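Local coordinates for protein glycosyltransferase (duf1792) (Streptococcus sanguinis, PDB 5V4A) that binds UDP in its GT-D-type glycosyltransferase domain and probably transfers sugars onto a serine-rich repeat cell wall protein exported by the accessory Sec system, at residues D140-I145 / G162-K167. Sequence-based numbering, arbitrary orientation.
Sequences DKDLLI and GARSIK
R164 folds back over the turn that leads into strand 142-148 and clasps D140 at the mouth of a parallel strand pair. Its CG is anti to the backbone N (chi1 178°), and bends at chi2 and chi3 bring the guanidinium round so that NH2 forms a salt bridge with D140 OD2 at 3.1 Å. The carboxylate oxygen lies at the guanidinium edge, in its plane, whereas NH2 meets OD2 from above the carboxylate plane; the two planes stand 59° apart. D140 O lies over one guanidinium face, offset toward its rim. Backbone bonds tie down the same turn, D140 N to G162 O (2.8 Å) and R164 N to K141 O.

Next along the strands, S165 OG donates to D142 OD1 (2.8 Å) on the anti side, somewhat out of the carboxylate plane, and the aliphatic CG of R164 touches the same oxygen. OG stands between its own backbone N and carbonyl carbon (chi1 84°) and also hydrogen-bonds R194 NH1, which hydrogen-bonds L143 O too. The parallel pairing proper follows: L143 N to S165 O, K167 N to L143 O and I145 N to K167 O. On the D142 and S165 face, L144 CD1 packs on K167 CB (3.7 Å). On the L143 and I166 face, L143 CD1 presses tightly on A163 CB (3.5 Å), and I145 CD1 meets I166 CG2.

The two strands are neighbours within the five-stranded parallel sheet of the GT-D glycosyltransferase fold, 195-199 flanking 142-148 and 267-270 beyond 165-171; L143 packs against L195 and L197, and I145, its side chain about 9 Å from the bound UDP, against M199.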
loop_
_atom_site.group_PDB
_atom_site.type_symbol
_atom_site.label_atom_id
_atom_site.label_comp_id
_atom_site.label_asym_id
_atom_site.label_seq_id
_atom_site.Cartn_x
_atom_site.Cartn_y
_atom_site.Cartn_z
ATOM N N ASP A 140 6.935 -1.797 11.000
ATOM C CA ASP A 140 8.021 -2.561 11.631
ATOM C C ASP A 140 9.331 -1.782 11.707
ATOM O O ASP A 140 10.407 -2.377 11.787
ATOM C CB ASP A 140 8.252 -3.903 10.914
ATOM C CG ASP A 140 7.073 -4.859 11.062
ATOM O OD1 ASP A 140 6.475 -5.219 10.021
ATOM O OD2 ASP A 140 6.744 -5.242 12.212
ATOM N N LYS A 141 9.257 -0.450 11.730
ATOM C CA LYS A 141 10.428 0.409 11.845
ATOM C C LYS A 141 10.458 1.036 13.230
ATOM O O LYS A 141 9.410 1.311 13.816
ATOM C CB LYS A 141 10.405 1.523 10.793
ATOM C CG LYS A 141 10.362 1.046 9.345
ATOM C CD LYS A 141 11.629 0.325 8.948
ATOM C CE LYS A 141 11.686 0.122 7.450
ATOM N NZ LYS A 141 11.394 1.402 6.746
ATOM N N ASP A 142 11.657 1.265 13.759
ATOM C CA ASP A 142 11.777 2.160 14.905
ATOM C C ASP A 142 11.756 3.597 14.405
ATOM O O ASP A 142 12.521 3.970 13.511
ATOM C CB ASP A 142 13.045 1.903 15.715
ATOM C CG ASP A 142 13.155 0.477 16.201
ATOM O OD1 ASP A 142 12.270 0.014 16.948
ATOM O OD2 ASP A 142 14.162 -0.182 15.844
ATOM N N LEU A 143 10.866 4.400 14.976
ATOM C CA LEU A 143 10.548 5.728 14.474
ATOM C C LEU A 143 11.040 6.799 15.447
ATOM O O LEU A 143 10.993 6.608 16.668
ATOM C CB LEU A 143 9.025 5.857 14.287
ATOM C CG LEU A 143 8.369 4.967 13.224
ATOM C CD1 LEU A 143 6.868 5.239 13.133
ATOM C CD2 LEU A 143 9.016 5.161 11.862
ATOM N N LEU A 144 11.514 7.924 14.904
ATOM C CA LEU A 144 11.729 9.152 15.670
ATOM C C LEU A 144 10.788 10.202 15.096
ATOM O O LEU A 144 10.965 10.669 13.967
ATOM C CB LEU A 144 13.189 9.602 15.628
ATOM C CG LEU A 144 13.442 10.827 16.535
ATOM C CD1 LEU A 144 13.108 10.597 18.025
ATOM C CD2 LEU A 144 14.883 11.285 16.368
ATOM N N ILE A 145 9.773 10.555 15.865
ATOM C CA ILE A 145 8.748 11.485 15.434
ATOM C C ILE A 145 9.103 12.869 15.962
ATOM O O ILE A 145 9.267 13.053 17.172
ATOM C CB ILE A 145 7.374 11.017 15.929
ATOM C CG1 ILE A 145 6.910 9.801 15.130
ATOM C CG2 ILE A 145 6.390 12.123 15.927
ATOM C CD1 ILE A 145 5.550 9.274 15.556
ATOM N N GLY A 162 1.482 -0.027 13.565
ATOM C CA GLY A 162 2.322 -0.981 12.860
ATOM C C GLY A 162 3.814 -0.740 12.972
ATOM O O GLY A 162 4.604 -1.577 12.513
ATOM N N ALA A 163 4.212 0.369 13.574
ATOM C CA ALA A 163 5.623 0.654 13.781
ATOM C C ALA A 163 6.182 -0.260 14.864
ATOM O O ALA A 163 5.440 -0.862 15.644
ATOM C CB ALA A 163 5.812 2.112 14.170
ATOM N N ARG A 164 7.504 -0.420 14.868
ATOM C CA ARG A 164 8.108 -1.253 15.899
ATOM C C ARG A 164 8.187 -0.521 17.232
ATOM O O ARG A 164 7.892 -1.098 18.286
ATOM C CB ARG A 164 9.495 -1.729 15.463
ATOM C CG ARG A 164 10.215 -2.572 16.513
ATOM C CD ARG A 164 9.527 -3.943 16.716
ATOM N NE ARG A 164 9.133 -4.553 15.449
ATOM C CZ ARG A 164 9.975 -5.191 14.640
ATOM N NH1 ARG A 164 11.255 -5.301 14.966
ATOM N NH2 ARG A 164 9.535 -5.716 13.505
ATOM N N SER A 165 8.593 0.743 17.206
ATOM C CA SER A 165 8.735 1.539 18.415
ATOM C C SER A 165 8.729 2.998 18.006
ATOM O O SER A 165 8.962 3.327 16.841
ATOM C CB SER A 165 10.021 1.201 19.174
ATOM O OG SER A 165 11.119 1.920 18.640
ATOM N N ILE A 166 8.447 3.866 18.980
ATOM C CA ILE A 166 8.312 5.301 18.742
ATOM C C ILE A 166 9.047 6.066 19.837
ATOM O O ILE A 166 8.858 5.802 21.033
ATOM C CB ILE A 166 6.832 5.747 18.692
ATOM C CG1 ILE A 166 6.065 5.011 17.592
ATOM C CG2 ILE A 166 6.733 7.250 18.473
ATOM C CD1 ILE A 166 4.571 5.335 17.619
ATOM N N LYS A 167 9.909 6.990 19.418
ATOM C CA LYS A 167 10.412 8.062 20.261
ATOM C C LYS A 167 9.955 9.381 19.652
ATOM O O LYS A 167 9.839 9.513 18.424
ATOM C CB LYS A 167 11.956 8.024 20.384
ATOM C CG LYS A 167 12.477 6.910 21.289
ATOM C CD LYS A 167 13.977 6.894 21.378
ATOM C CE LYS A 167 14.471 5.974 22.475
ATOM N NZ LYS A 167 15.955 5.878 22.464
#